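Local coordinates for protein putative secreted endoglycosylceramidase (Rhodococcus hoagii, PDB 6JYZ) that probably hydrolyses O-glycosidic bonds as an endogalactosylceramidase of glycoside hydrolase family 5, cutting the sugar part from galactosylceramide-type glycolipids, at residues L41-N46 with R407-A412; H125-G130 with L219-N224; A182-Y187 with P225-P230; Q364-P369 with N385-P390; E433-G438 with G460-G465. All coordinates share one frame; numbering follows the deposited sequence.

Interaction 1. Residues L41-N46 with R407-A412. With IPA (isopropyl alcohol), chain C.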
# COMPACT_ATOMS: atom_id res chain seq x y z
N LEU A 41 3.99 7.68 12.40
CA LEU A 41 2.77 7.27 11.74
C LEU A 41 2.94 7.59 10.28
O LEU A 41 3.08 8.76 9.88
CB LEU A 41 1.56 8.04 12.34
CG LEU A 41 1.22 7.73 13.81
CD1 LEU A 41 0.01 8.55 14.22
CD2 LEU A 41 0.95 6.22 14.02
N LEU A 42 2.84 6.54 9.47
CA LEU A 42 3.00 6.62 8.02
C LEU A 42 1.62 6.58 7.41
O LEU A 42 1.04 5.46 7.29
CB LEU A 42 3.88 5.48 7.50
CG LEU A 42 5.34 5.51 7.97
CD1 LEU A 42 6.00 4.21 7.53
CD2 LEU A 42 6.05 6.75 7.39
N ARG A 43 1.06 7.73 7.02
CA ARG A 43 -0.28 7.80 6.45
C ARG A 43 -0.21 8.43 5.10
O ARG A 43 0.40 9.52 4.93
CB ARG A 43 -1.16 8.60 7.41
CG ARG A 43 -1.35 7.69 8.64
CD ARG A 43 -2.39 8.28 9.55
NE ARG A 43 -2.55 7.43 10.73
CZ ARG A 43 -3.32 7.87 11.69
NH1 ARG A 43 -3.94 9.04 11.56
NH2 ARG A 43 -3.40 7.18 12.81
N GLY A 44 -0.85 7.83 4.11
CA GLY A 44 -0.75 8.38 2.76
C GLY A 44 -1.61 7.58 1.80
O GLY A 44 -2.70 7.11 2.17
N ALA A 45 -1.10 7.42 0.57
CA ALA A 45 -1.94 6.82 -0.49
C ALA A 45 -1.07 5.89 -1.35
O ALA A 45 0.16 6.02 -1.43
CB ALA A 45 -2.53 7.91 -1.39
N ASN A 46 -1.77 4.96 -1.99
CA ASN A 46 -1.24 4.16 -3.09
C ASN A 46 -1.13 5.02 -4.37
O ASN A 46 -2.07 5.75 -4.73
CB ASN A 46 -2.15 2.97 -3.37
CG ASN A 46 -1.99 1.89 -2.33
OD1 ASN A 46 -1.17 0.98 -2.53
ND2 ASN A 46 -2.70 1.96 -1.21
N ARG A 407 -6.99 14.63 7.82
CA ARG A 407 -7.10 14.94 9.24
C ARG A 407 -5.76 15.05 9.92
O ARG A 407 -4.77 14.35 9.62
CB ARG A 407 -7.98 13.92 9.96
CG ARG A 407 -9.47 14.20 9.70
CD ARG A 407 -10.40 13.05 10.06
NE ARG A 407 -10.20 12.59 11.41
CZ ARG A 407 -10.82 11.52 11.98
NH1 ARG A 407 -11.78 10.89 11.30
NH2 ARG A 407 -10.41 11.09 13.16
N ALA A 408 -5.68 15.93 10.93
CA ALA A 408 -4.48 16.18 11.69
C ALA A 408 -3.93 14.89 12.31
O ALA A 408 -4.72 14.02 12.80
CB ALA A 408 -4.83 17.18 12.83
N TYR A 409 -2.61 14.76 12.38
CA TYR A 409 -1.99 13.64 13.08
C TYR A 409 -0.55 13.96 13.40
O TYR A 409 0.08 14.75 12.69
CB TYR A 409 -2.06 12.31 12.24
CG TYR A 409 -1.17 12.26 11.00
CD1 TYR A 409 -1.47 13.04 9.90
CD2 TYR A 409 -0.05 11.47 10.99
CE1 TYR A 409 -0.65 13.04 8.77
CE2 TYR A 409 0.77 11.44 9.86
CZ TYR A 409 0.48 12.24 8.78
OH TYR A 409 1.30 12.18 7.66
N PRO A 410 0.04 13.29 14.37
CA PRO A 410 1.48 13.40 14.64
C PRO A 410 2.24 12.50 13.66
O PRO A 410 2.05 11.26 13.65
CB PRO A 410 1.64 12.92 16.09
CG PRO A 410 0.46 11.92 16.26
CD PRO A 410 -0.67 12.46 15.42
N ARG A 411 3.09 13.08 12.85
CA ARG A 411 3.98 12.33 11.97
C ARG A 411 5.02 11.56 12.75
O ARG A 411 5.32 10.37 12.48
CB ARG A 411 4.67 13.26 10.97
CG ARG A 411 3.71 13.99 10.03
CD ARG A 411 4.48 15.18 9.38
NE ARG A 411 5.70 14.80 8.67
CZ ARG A 411 5.86 14.70 7.35
NH1 ARG A 411 4.90 14.98 6.52
NH2 ARG A 411 7.04 14.28 6.95
N ALA A 412 5.62 12.20 13.74
CA ALA A 412 6.69 11.64 14.54
C ALA A 412 6.60 12.20 15.94
O ALA A 412 6.45 13.44 16.09
CB ALA A 412 8.06 11.92 13.93
C1 IPA C . 7.99 11.49 9.94
C2 IPA C . 8.87 12.74 10.09
C3 IPA C . 10.00 12.81 9.12
O2 IPA C . 8.09 13.92 9.83
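Tyr409 packs against Leu41 and Arg43 where the first strand of the (β/α)8 barrel meets the β-rich C-terminal region of this family 5 hydrolase. The buried half is close-fitting. The edge of the Tyr409 ring comes up to the backbone of Leu41, CE2 lying 3.5 Å from Leu41 O, while CB and CD of Arg43 lie over one ring face. Guanidinium and ring planes are only 21° apart, and the two side chains run past each other in opposite directions. Their polar ends bind further residues: Arg43 NH2 meets Asn351 OD1 and Ile355 O, and Tyr409 OH meets Gly78 O. Leu41 CD1 touches Pro410 O at 3.4 Å. The looser, partly exposed side belongs to Arg411, which forms a classic β bulge with Ala412 opposite Glu433. A bend at chi3 (56°) lets its NE, at 2.8 Å, and NH2 both bind O2 of an isopropyl alcohol, probably from the crystallisation liquor; NH2 also reaches Gly117 O. With a leucine here, Gly117 O would probably lose a donor and the alcohol both of the N-H groups that hold it. Leu41 N closes the backbone contact, hydrogen-bonded to Arg411 O at 3.0 Å.

Interaction 2. Residues H125-G130 with L219-N224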
# COMPACT_ATOMS: atom_id res chain seq x y z
N HIS A 125 3.62 -4.93 -6.97
CA HIS A 125 2.17 -4.98 -7.06
C HIS A 125 1.74 -5.96 -8.12
O HIS A 125 2.38 -6.17 -9.16
CB HIS A 125 1.62 -3.59 -7.39
CG HIS A 125 0.20 -3.40 -6.92
ND1 HIS A 125 -0.98 -3.53 -7.64
CD2 HIS A 125 -0.12 -3.11 -5.63
CE1 HIS A 125 -1.98 -3.29 -6.71
NE2 HIS A 125 -1.47 -3.04 -5.55
N GLN A 126 0.56 -6.54 -7.96
CA GLN A 126 -0.07 -7.39 -8.98
C GLN A 126 -1.56 -7.41 -8.65
O GLN A 126 -1.95 -7.27 -7.48
CB GLN A 126 0.51 -8.82 -8.96
CG GLN A 126 0.26 -9.62 -7.68
CD GLN A 126 -1.11 -10.22 -7.54
OE1 GLN A 126 -1.63 -10.41 -6.37
NE2 GLN A 126 -1.73 -10.56 -8.59
N ASP A 127 -2.36 -7.62 -9.67
CA ASP A 127 -3.74 -8.07 -9.45
C ASP A 127 -3.96 -9.22 -10.41
O ASP A 127 -3.57 -9.13 -11.58
CB ASP A 127 -4.79 -7.00 -9.82
CG ASP A 127 -4.58 -5.71 -9.07
OD1 ASP A 127 -4.98 -5.64 -7.89
OD2 ASP A 127 -4.01 -4.75 -9.65
N ALA A 128 -4.58 -10.31 -9.94
CA ALA A 128 -4.88 -11.42 -10.84
C ALA A 128 -3.64 -11.84 -11.64
O ALA A 128 -3.71 -12.11 -12.83
CB ALA A 128 -6.06 -11.13 -11.76
N TRP A 129 -2.51 -11.89 -10.90
CA TRP A 129 -1.22 -12.37 -11.44
C TRP A 129 -0.51 -11.39 -12.39
O TRP A 129 0.68 -11.12 -12.12
CB TRP A 129 -1.33 -13.78 -12.08
CG TRP A 129 0.02 -14.23 -12.59
CD1 TRP A 129 0.40 -14.22 -13.92
CD2 TRP A 129 1.15 -14.65 -11.82
NE1 TRP A 129 1.70 -14.67 -13.98
CE2 TRP A 129 2.21 -14.90 -12.73
CE3 TRP A 129 1.39 -14.82 -10.45
CZ2 TRP A 129 3.48 -15.28 -12.28
CZ3 TRP A 129 2.66 -15.18 -10.03
CH2 TRP A 129 3.69 -15.38 -10.95
N GLY A 130 -1.12 -10.96 -13.47
CA GLY A 130 -0.38 -10.07 -14.36
C GLY A 130 -1.18 -9.59 -15.54
O GLY A 130 -2.38 -9.85 -15.67
N LEU A 219 6.54 -7.15 -0.13
CA LEU A 219 7.14 -8.18 -0.95
C LEU A 219 6.30 -8.66 -2.12
O LEU A 219 6.82 -8.91 -3.20
CB LEU A 219 7.53 -9.37 -0.08
CG LEU A 219 8.54 -9.03 1.01
CD1 LEU A 219 8.78 -10.30 1.87
CD2 LEU A 219 9.87 -8.57 0.39
N LEU A 220 4.98 -8.78 -1.89
CA LEU A 220 4.08 -9.06 -3.02
C LEU A 220 2.69 -8.61 -2.62
O LEU A 220 2.18 -9.04 -1.53
CB LEU A 220 4.08 -10.55 -3.37
CG LEU A 220 3.25 -10.96 -4.58
CD1 LEU A 220 3.72 -10.25 -5.84
CD2 LEU A 220 3.31 -12.45 -4.74
N ASN A 221 2.06 -7.81 -3.45
CA ASN A 221 0.69 -7.37 -3.12
C ASN A 221 -0.26 -8.55 -3.20
O ASN A 221 -0.18 -9.35 -4.17
CB ASN A 221 0.25 -6.39 -4.19
CG ASN A 221 -1.18 -5.94 -3.94
OD1 ASN A 221 -1.45 -5.30 -2.91
ND2 ASN A 221 -2.09 -6.21 -4.84
N GLU A 222 -1.17 -8.64 -2.24
CA GLU A 222 -2.32 -9.59 -2.20
C GLU A 222 -1.98 -10.92 -2.85
O GLU A 222 -2.67 -11.36 -3.80
CB GLU A 222 -3.55 -8.95 -2.83
CG GLU A 222 -4.00 -7.74 -2.04
CD GLU A 222 -5.36 -7.19 -2.39
OE1 GLU A 222 -5.86 -7.52 -3.47
OE2 GLU A 222 -5.89 -6.31 -1.63
N PRO A 223 -1.01 -11.67 -2.31
CA PRO A 223 -0.67 -12.94 -2.96
C PRO A 223 -1.90 -13.84 -3.04
O PRO A 223 -2.59 -14.04 -2.03
CB PRO A 223 0.41 -13.54 -2.07
CG PRO A 223 0.99 -12.35 -1.35
CD PRO A 223 -0.17 -11.38 -1.14
N ASN A 224 -2.20 -14.36 -4.23
CA ASN A 224 -3.39 -15.19 -4.31
C ASN A 224 -3.11 -16.60 -3.75
O ASN A 224 -1.94 -17.04 -3.70
CB ASN A 224 -3.88 -15.32 -5.75
CG ASN A 224 -4.47 -14.05 -6.35
OD1 ASN A 224 -4.26 -12.85 -5.84
ND2 ASN A 224 -5.16 -14.17 -7.42
O HOH W 1 -4.93 -7.80 -6.12
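Asn221 lies flat against His125, amide and imidazole stacked with their planes 19° apart and both side chains pointing the same way. Asn221 ND2 sits 3.3 Å from His125 NE2, above the ring and toward its rim; the angle there is poor, so this is packing and not a hydrogen bond. Asn221 CB adds a CH-pi contact, 4.0 Å from the centroid of the His125 ring. With its CG anti to the backbone N (chi1 178°), Asn221 brings the amide over the NE2-CD2 side of that face.

The direct hydrogen bond across the contact runs from Asn221 ND2 to Gln126 O, 2.8 Å long and fairly straight (156°). Donor and acceptor lie in each other's planes, which fixes the rotation of the amide, and Arg83 NH2 holds OD1 from the other end.

These two loops follow the third and fourth strands of the (β/α)8 barrel, and the Asn-Glu-Pro run at 221-223 matches the family 5 signature, whose glutamate is the general acid/base in relatives. Glu222 OE2 is hydrogen-bonded to His292 and Ser269.

A water provides the bridged polar contact: it lies 2.8 Å from Asp127 OD1 and 2.8 Å from Glu222 OE1, linking two carboxylates that do not touch.

Apolar packing is slighter. Gln126 CG meets Leu220 CD1 at 4.0 Å, the two side chains crossing at a slant, and Phe183 of helix 177-187 also packs on Gln126.

Interaction 3. Residues A182-Y187 with P225-P230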
# COMPACT_ATOMS: atom_id res chain seq x y z
N ALA A 182 -1.33 -20.02 -12.62
CA ALA A 182 -0.09 -19.24 -12.76
C ALA A 182 0.48 -18.95 -11.38
O ALA A 182 1.70 -19.01 -11.19
CB ALA A 182 -0.33 -17.95 -13.49
N PHE A 183 -0.36 -18.62 -10.39
CA PHE A 183 0.16 -18.44 -9.05
C PHE A 183 0.73 -19.72 -8.50
O PHE A 183 1.78 -19.71 -7.82
CB PHE A 183 -0.94 -17.95 -8.06
CG PHE A 183 -0.91 -16.44 -7.90
CD1 PHE A 183 0.03 -15.91 -7.03
CD2 PHE A 183 -1.81 -15.62 -8.55
CE1 PHE A 183 0.04 -14.49 -6.86
CE2 PHE A 183 -1.77 -14.24 -8.38
CZ PHE A 183 -0.85 -13.73 -7.56
N GLN A 184 0.07 -20.88 -8.72
CA GLN A 184 0.58 -22.11 -8.17
C GLN A 184 1.94 -22.45 -8.81
O GLN A 184 2.85 -22.94 -8.13
CB GLN A 184 -0.40 -23.27 -8.30
CG GLN A 184 0.03 -24.47 -7.44
CD GLN A 184 0.13 -24.07 -5.98
OE1 GLN A 184 -0.74 -23.34 -5.46
NE2 GLN A 184 1.14 -24.57 -5.28
N ALA A 185 2.08 -22.19 -10.14
CA ALA A 185 3.38 -22.40 -10.80
C ALA A 185 4.44 -21.56 -10.14
O ALA A 185 5.56 -22.03 -9.90
CB ALA A 185 3.25 -22.02 -12.23
N PHE A 186 4.11 -20.31 -9.77
CA PHE A 186 5.04 -19.46 -9.04
C PHE A 186 5.38 -20.05 -7.69
O PHE A 186 6.58 -20.14 -7.31
CB PHE A 186 4.42 -18.08 -8.90
CG PHE A 186 5.12 -17.15 -7.96
CD1 PHE A 186 6.25 -16.43 -8.38
CD2 PHE A 186 4.65 -17.01 -6.68
CE1 PHE A 186 6.88 -15.57 -7.49
CE2 PHE A 186 5.30 -16.18 -5.77
CZ PHE A 186 6.42 -15.44 -6.18
N TYR A 187 4.39 -20.47 -6.87
CA TYR A 187 4.74 -20.98 -5.55
C TYR A 187 5.58 -22.26 -5.66
O TYR A 187 6.43 -22.49 -4.77
CB TYR A 187 3.45 -21.24 -4.73
CG TYR A 187 2.71 -19.99 -4.39
CD1 TYR A 187 3.36 -18.93 -3.72
CD2 TYR A 187 1.38 -19.81 -4.77
CE1 TYR A 187 2.66 -17.76 -3.43
CE2 TYR A 187 0.65 -18.68 -4.42
CZ TYR A 187 1.33 -17.63 -3.80
OH TYR A 187 0.65 -16.46 -3.51
N PRO A 225 -4.13 -17.37 -3.36
CA PRO A 225 -3.89 -18.72 -2.85
C PRO A 225 -3.26 -19.70 -3.84
O PRO A 225 -2.73 -20.71 -3.44
CB PRO A 225 -5.30 -19.17 -2.41
CG PRO A 225 -6.01 -17.89 -2.09
CD PRO A 225 -5.50 -16.92 -3.14
N GLY A 226 -3.36 -19.39 -5.15
CA GLY A 226 -2.96 -20.40 -6.13
C GLY A 226 -3.99 -21.54 -6.12
O GLY A 226 -5.19 -21.31 -6.22
N LEU A 227 -3.45 -22.74 -6.10
CA LEU A 227 -4.28 -23.95 -6.05
C LEU A 227 -4.32 -24.55 -4.67
O LEU A 227 -4.52 -25.77 -4.50
CB LEU A 227 -3.85 -24.97 -7.12
CG LEU A 227 -4.00 -24.45 -8.56
CD1 LEU A 227 -3.41 -25.47 -9.55
CD2 LEU A 227 -5.42 -24.17 -8.91
N ARG A 228 -4.13 -23.73 -3.64
CA ARG A 228 -4.14 -24.20 -2.27
C ARG A 228 -5.26 -23.57 -1.47
O ARG A 228 -5.78 -22.52 -1.80
CB ARG A 228 -2.77 -23.92 -1.62
CG ARG A 228 -1.66 -24.71 -2.29
CD ARG A 228 -1.77 -26.23 -2.17
NE ARG A 228 -0.69 -26.92 -2.87
CZ ARG A 228 -0.76 -27.31 -4.11
NH1 ARG A 228 -1.81 -27.11 -4.86
NH2 ARG A 228 0.35 -27.92 -4.61
N ASP A 229 -5.67 -24.27 -0.41
CA ASP A 229 -6.62 -23.71 0.56
C ASP A 229 -5.94 -22.65 1.40
O ASP A 229 -4.72 -22.43 1.28
CB ASP A 229 -7.11 -24.86 1.49
CG ASP A 229 -6.05 -25.05 2.59
OD1 ASP A 229 -4.87 -25.25 2.29
OD2 ASP A 229 -6.42 -24.89 3.84
N PRO A 230 -6.61 -21.98 2.33
CA PRO A 230 -5.96 -20.91 3.12
C PRO A 230 -4.77 -21.36 3.91
O PRO A 230 -3.80 -20.59 4.01
CB PRO A 230 -7.09 -20.42 4.03
CG PRO A 230 -8.31 -20.63 3.14
CD PRO A 230 -8.08 -22.02 2.53
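Gln184 grips the backbone of the 225-230 loop through its side-chain oxygen: Leu227 N donates to Gln184 OE1 at 2.8 Å, with an N-H...O angle of 156° and the donor tilted a little from the carbonyl plane. The aliphatic part is used as well, CB lying 3.8 Å from Leu227 CG. At its far end the amide stacks on the Arg228 guanidinium, planes 12° apart, with NE2 over the centre of that group and 3.5 Å from Arg228 NH2. Replacing Gln184 by an alanine would probably leave Leu227 N without this acceptor and the guanidinium without its stacking partner.

The loop receives the helix as a type II' turn from Pro225 to Arg228. Gly226, which has no side chain, lets the turn come close, its CA 3.7 Å from Phe183 CB, while its N lies at the edge of the Tyr187 ring. The turn thus joins helix 177-187, which precedes the fourth barrel strand, to the loop that follows that strand.

Further out, Gln184 NE2 is held by Gln236 OE1 and Asp188 OD2, which positions the amide. Arg228, bent at chi2 (-64°), returns NH1 to Leu227 O at 3.0 Å, the donor well above the carbonyl plane. Tyr187 OH bonds Asn224 O, fixing the chain just before the turn. Beyond it, Asp229 serves as N-cap of helix 230-251, its carboxylate accepting from Phe231 N and Ala232 N.

Interaction 4. Residues Q364-P369 with N385-P390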
# COMPACT_ATOMS: atom_id res chain seq x y z
N GLN A 364 -6.84 6.90 -10.47
CA GLN A 364 -7.19 5.79 -11.37
C GLN A 364 -7.51 6.43 -12.72
O GLN A 364 -8.38 7.30 -12.77
CB GLN A 364 -8.37 5.04 -10.78
CG GLN A 364 -8.76 3.88 -11.70
CD GLN A 364 -9.70 2.94 -11.02
OE1 GLN A 364 -10.91 2.93 -11.30
NE2 GLN A 364 -9.15 2.11 -10.15
N ALA A 365 -6.87 5.94 -13.78
CA ALA A 365 -7.05 6.49 -15.12
C ALA A 365 -8.19 5.80 -15.83
O ALA A 365 -8.77 4.80 -15.44
CB ALA A 365 -5.81 6.21 -15.90
N CYS A 366 -8.57 6.40 -16.97
CA CYS A 366 -9.75 5.97 -17.69
C CYS A 366 -9.63 4.58 -18.33
O CYS A 366 -10.62 3.89 -18.47
CB CYS A 366 -10.00 6.98 -18.83
SG CYS A 366 -10.32 8.66 -18.24
N GLY A 367 -8.41 4.18 -18.68
CA GLY A 367 -8.14 2.88 -19.25
C GLY A 367 -7.66 1.87 -18.20
O GLY A 367 -7.24 0.78 -18.59
N ASP A 368 -7.70 2.20 -16.92
CA ASP A 368 -7.28 1.21 -15.90
C ASP A 368 -8.19 -0.01 -16.06
O ASP A 368 -9.39 0.12 -16.31
CB ASP A 368 -7.51 1.89 -14.54
CG ASP A 368 -7.03 1.09 -13.32
OD1 ASP A 368 -7.60 0.04 -13.06
OD2 ASP A 368 -6.11 1.53 -12.65
N PRO A 369 -7.65 -1.23 -15.82
CA PRO A 369 -8.49 -2.41 -15.93
C PRO A 369 -9.71 -2.40 -15.03
O PRO A 369 -10.73 -2.95 -15.37
CB PRO A 369 -7.60 -3.59 -15.57
CG PRO A 369 -6.40 -2.90 -14.92
CD PRO A 369 -6.23 -1.50 -15.57
N ASN A 385 -8.52 11.80 -6.13
CA ASN A 385 -8.46 12.72 -7.28
C ASN A 385 -9.41 12.22 -8.33
O ASN A 385 -9.36 11.07 -8.72
CB ASN A 385 -7.05 12.74 -7.83
CG ASN A 385 -6.15 13.38 -6.80
OD1 ASN A 385 -6.17 14.62 -6.61
ND2 ASN A 385 -5.37 12.59 -6.06
N ARG A 386 -10.30 13.10 -8.77
CA ARG A 386 -11.28 12.79 -9.78
C ARG A 386 -10.70 13.12 -11.15
O ARG A 386 -10.06 14.17 -11.36
CB ARG A 386 -12.39 13.82 -9.56
CG ARG A 386 -13.53 13.63 -10.56
CD ARG A 386 -14.63 14.70 -10.42
NE ARG A 386 -15.26 14.56 -9.10
CZ ARG A 386 -15.08 15.36 -8.03
NH1 ARG A 386 -14.28 16.41 -8.10
NH2 ARG A 386 -15.76 15.14 -6.94
N ILE A 387 -10.75 12.08 -12.02
CA ILE A 387 -10.27 12.20 -13.40
C ILE A 387 -11.50 12.07 -14.27
O ILE A 387 -12.30 11.14 -14.17
CB ILE A 387 -9.18 11.14 -13.71
CG1 ILE A 387 -7.89 11.56 -13.00
CG2 ILE A 387 -8.98 10.89 -15.22
CD1 ILE A 387 -6.65 10.53 -13.08
N ASP A 388 -11.64 13.05 -15.18
CA ASP A 388 -12.70 12.99 -16.16
C ASP A 388 -12.31 12.03 -17.30
O ASP A 388 -11.14 12.03 -17.74
CB ASP A 388 -12.98 14.43 -16.67
CG ASP A 388 -14.27 14.48 -17.48
OD1 ASP A 388 -15.28 13.85 -17.03
OD2 ASP A 388 -14.22 15.06 -18.58
N CYS A 389 -13.30 11.29 -17.78
CA CYS A 389 -13.05 10.36 -18.91
C CYS A 389 -13.96 10.64 -20.11
O CYS A 389 -15.13 10.95 -19.92
CB CYS A 389 -13.29 8.95 -18.43
SG CYS A 389 -12.09 8.48 -17.15
N PRO A 390 -13.50 10.42 -21.36
CA PRO A 390 -12.18 9.83 -21.65
C PRO A 390 -11.04 10.83 -21.77
O PRO A 390 -9.93 10.40 -22.07
CB PRO A 390 -12.47 9.13 -22.99
CG PRO A 390 -13.37 10.14 -23.70
CD PRO A 390 -14.33 10.57 -22.59
O HOH W 2 -8.39 9.29 -10.53
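Cys366 and Cys389 both hold SG anti to the carbonyl carbon, beside the backbone N (chi1 -62° and -65°), and the two sulfurs are bonded, SG to SG 2.1 Å, in a left-handed disulfide with chi3 -95°. Ile387 packs alongside the bridge with its CG2 branch, 4.0 Å from Cys366 SG, and sends CD1 the other way to within 3.7 Å of Gln364 O. Cys366 SG also lies 3.5 Å from Asp388 O. The bridge links the loop after the eighth barrel strand to a short β-hairpin, in which strand 385-387 pairs antiparallel with 394-397. At the other end of the contact a water ties the two backbones together, accepting from Gln364 N at 2.8 Å and donating to Asn385 O at 2.7 Å. The Asn385 side chain adds a bond from ND2 to Trp362 O. Cys366 itself sits in a type I turn from Ala365 to Asp368, after which Asp368 is the N-cap of helix 369-374.

Interaction 5. Residues E433-G438 with G460-G465. With IPA (isopropyl alcohol), chain C.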
# COMPACT_ATOMS: atom_id res chain seq x y z
N GLU A 433 6.79 16.22 15.46
CA GLU A 433 6.41 16.78 14.19
C GLU A 433 4.99 16.41 13.88
O GLU A 433 4.66 15.19 13.91
CB GLU A 433 7.29 16.26 13.08
CG GLU A 433 8.73 16.72 13.26
CD GLU A 433 9.68 16.24 12.17
OE1 GLU A 433 9.33 16.33 10.96
OE2 GLU A 433 10.82 15.91 12.52
N ALA A 434 4.10 17.35 13.64
CA ALA A 434 2.69 17.04 13.43
C ALA A 434 2.13 17.83 12.27
O ALA A 434 2.63 18.94 11.94
CB ALA A 434 1.89 17.22 14.69
N TRP A 435 1.06 17.32 11.66
CA TRP A 435 0.33 17.96 10.58
C TRP A 435 -1.05 18.40 11.03
O TRP A 435 -1.74 17.68 11.74
CB TRP A 435 0.13 16.89 9.47
CG TRP A 435 -0.93 17.21 8.47
CD1 TRP A 435 -2.20 16.68 8.41
CD2 TRP A 435 -0.91 18.19 7.39
NE1 TRP A 435 -2.94 17.22 7.38
CE2 TRP A 435 -2.17 18.17 6.76
CE3 TRP A 435 0.12 19.02 6.90
CZ2 TRP A 435 -2.41 18.95 5.60
CZ3 TRP A 435 -0.15 19.78 5.75
CH2 TRP A 435 -1.40 19.74 5.13
N TYR A 436 -1.48 19.57 10.50
CA TYR A 436 -2.84 20.04 10.68
C TYR A 436 -3.35 20.57 9.35
O TYR A 436 -2.64 21.37 8.74
CB TYR A 436 -2.95 21.19 11.72
CG TYR A 436 -2.48 20.79 13.09
CD1 TYR A 436 -1.14 20.81 13.42
CD2 TYR A 436 -3.40 20.33 14.00
CE1 TYR A 436 -0.68 20.30 14.62
CE2 TYR A 436 -2.96 19.85 15.24
CZ TYR A 436 -1.62 19.83 15.53
OH TYR A 436 -1.16 19.29 16.71
N PRO A 437 -4.53 20.19 8.85
CA PRO A 437 -5.00 20.69 7.56
C PRO A 437 -5.67 22.06 7.70
O PRO A 437 -6.21 22.39 8.77
CB PRO A 437 -6.10 19.66 7.17
CG PRO A 437 -6.65 19.18 8.52
CD PRO A 437 -5.42 19.18 9.43
N GLY A 438 -5.72 22.73 6.56
CA GLY A 438 -6.64 23.87 6.40
C GLY A 438 -5.92 25.20 6.54
O GLY A 438 -4.84 25.33 7.11
N GLY A 460 -2.03 23.39 4.71
CA GLY A 460 -2.18 23.23 6.15
C GLY A 460 -1.03 23.84 6.86
O GLY A 460 -0.51 24.89 6.47
N TRP A 461 -0.61 23.15 7.93
CA TRP A 461 0.34 23.63 8.89
C TRP A 461 1.19 22.48 9.39
O TRP A 461 0.68 21.37 9.56
CB TRP A 461 -0.35 24.23 10.12
CG TRP A 461 -1.26 25.35 9.75
CD1 TRP A 461 -2.51 25.26 9.22
CD2 TRP A 461 -0.93 26.74 9.89
NE1 TRP A 461 -2.98 26.53 8.97
CE2 TRP A 461 -2.07 27.44 9.43
CE3 TRP A 461 0.18 27.44 10.39
CZ2 TRP A 461 -2.08 28.84 9.38
CZ3 TRP A 461 0.14 28.83 10.41
CH2 TRP A 461 -0.99 29.49 9.91
N ARG A 462 2.47 22.76 9.62
CA ARG A 462 3.36 21.79 10.28
C ARG A 462 3.74 22.33 11.62
O ARG A 462 4.16 23.52 11.75
CB ARG A 462 4.59 21.54 9.41
CG ARG A 462 4.27 20.69 8.20
CD ARG A 462 4.13 19.18 8.60
NE ARG A 462 5.39 18.66 9.10
CZ ARG A 462 6.36 18.17 8.38
NH1 ARG A 462 6.20 18.14 7.07
NH2 ARG A 462 7.45 17.75 9.00
N LEU A 463 3.67 21.53 12.68
CA LEU A 463 4.08 21.83 14.01
C LEU A 463 5.38 21.13 14.30
O LEU A 463 5.54 19.92 14.00
CB LEU A 463 2.97 21.41 14.97
CG LEU A 463 3.41 21.38 16.42
CD1 LEU A 463 3.44 22.75 17.06
CD2 LEU A 463 2.44 20.50 17.23
N ILE A 464 6.29 21.83 14.96
CA ILE A 464 7.45 21.25 15.58
C ILE A 464 7.56 21.71 16.99
O ILE A 464 7.07 22.78 17.36
CB ILE A 464 8.73 21.56 14.78
CG1 ILE A 464 8.66 21.15 13.32
CG2 ILE A 464 9.97 21.01 15.44
CD1 ILE A 464 8.91 19.71 13.04
N GLY A 465 8.14 20.92 17.85
CA GLY A 465 8.45 21.30 19.20
C GLY A 465 9.24 20.23 19.90
O GLY A 465 9.44 19.15 19.32
C1 IPA C . 7.99 11.49 9.94
C2 IPA C . 8.87 12.74 10.09
C3 IPA C . 10.00 12.81 9.12
O2 IPA C . 8.09 13.92 9.83
O HOH W 3 -2.60 26.52 5.27
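Glu433 and Arg462 meet at a slant on one face of an antiparallel strand pair, yet their carboxylate and guanidinium planes are nearly coplanar, 4° apart. Glu433 OE1 stands at the guanidinium edge in a salt bridge, 3.1 Å from Arg462 NH2, which bends at chi2 and chi3 (-77° and -64°) bring back over the strand. The same OE1 accepts a hydrogen bond from the isopropyl alcohol O2 at 2.9 Å, and OE2 pairs with Arg38, so the carboxylate lies between two arginines, Arg462 and Arg38, which would probably favour its charged form. Next along this face, Trp435 brings CH2 to 3.7 Å from the CA of Gly460 and keeps Arg462 CD near its edge, with NE1 bonded to Ala406 O. The other face carries Ala434, Tyr436, Trp461 and Leu463. Leu463 CB touches the Tyr436 ring edge at CE1, 3.8 Å away, while the Trp461 indole turns its edge to the backbone and makes a weak bond from NE1 to Gly438 O at 2.9 Å. Paired backbone bonds link Ala434 with Leu463 and Tyr436 with Trp461. Tyr436 and Leu463 both rest on Val473 of a four-stranded sheet, consistent with a C-terminal β-sandwich in which this pair forms part of one layer.

In the fold
From the N terminus, the first barrel strand pairs with residues 407-412, so interaction 1 closes a loop of 360 residues that holds interactions 2, 3 and 4. Within it, interactions 2 and 3 close loops of 88 and 37 residues and cross, their segments alternating along the chain; they touch each other and tie the loops after the third and fourth barrel strands to helix 177-187. Interaction 4 closes a short loop after the eighth strand, about 22 Å from interaction 2 between centres. Interaction 5 comes last, in series, closing a loop of 21 residues between strands of the C-terminal β region. It abuts interaction 1 through neighbouring strands 409-414 and 431-437, connecting that region to the barrel.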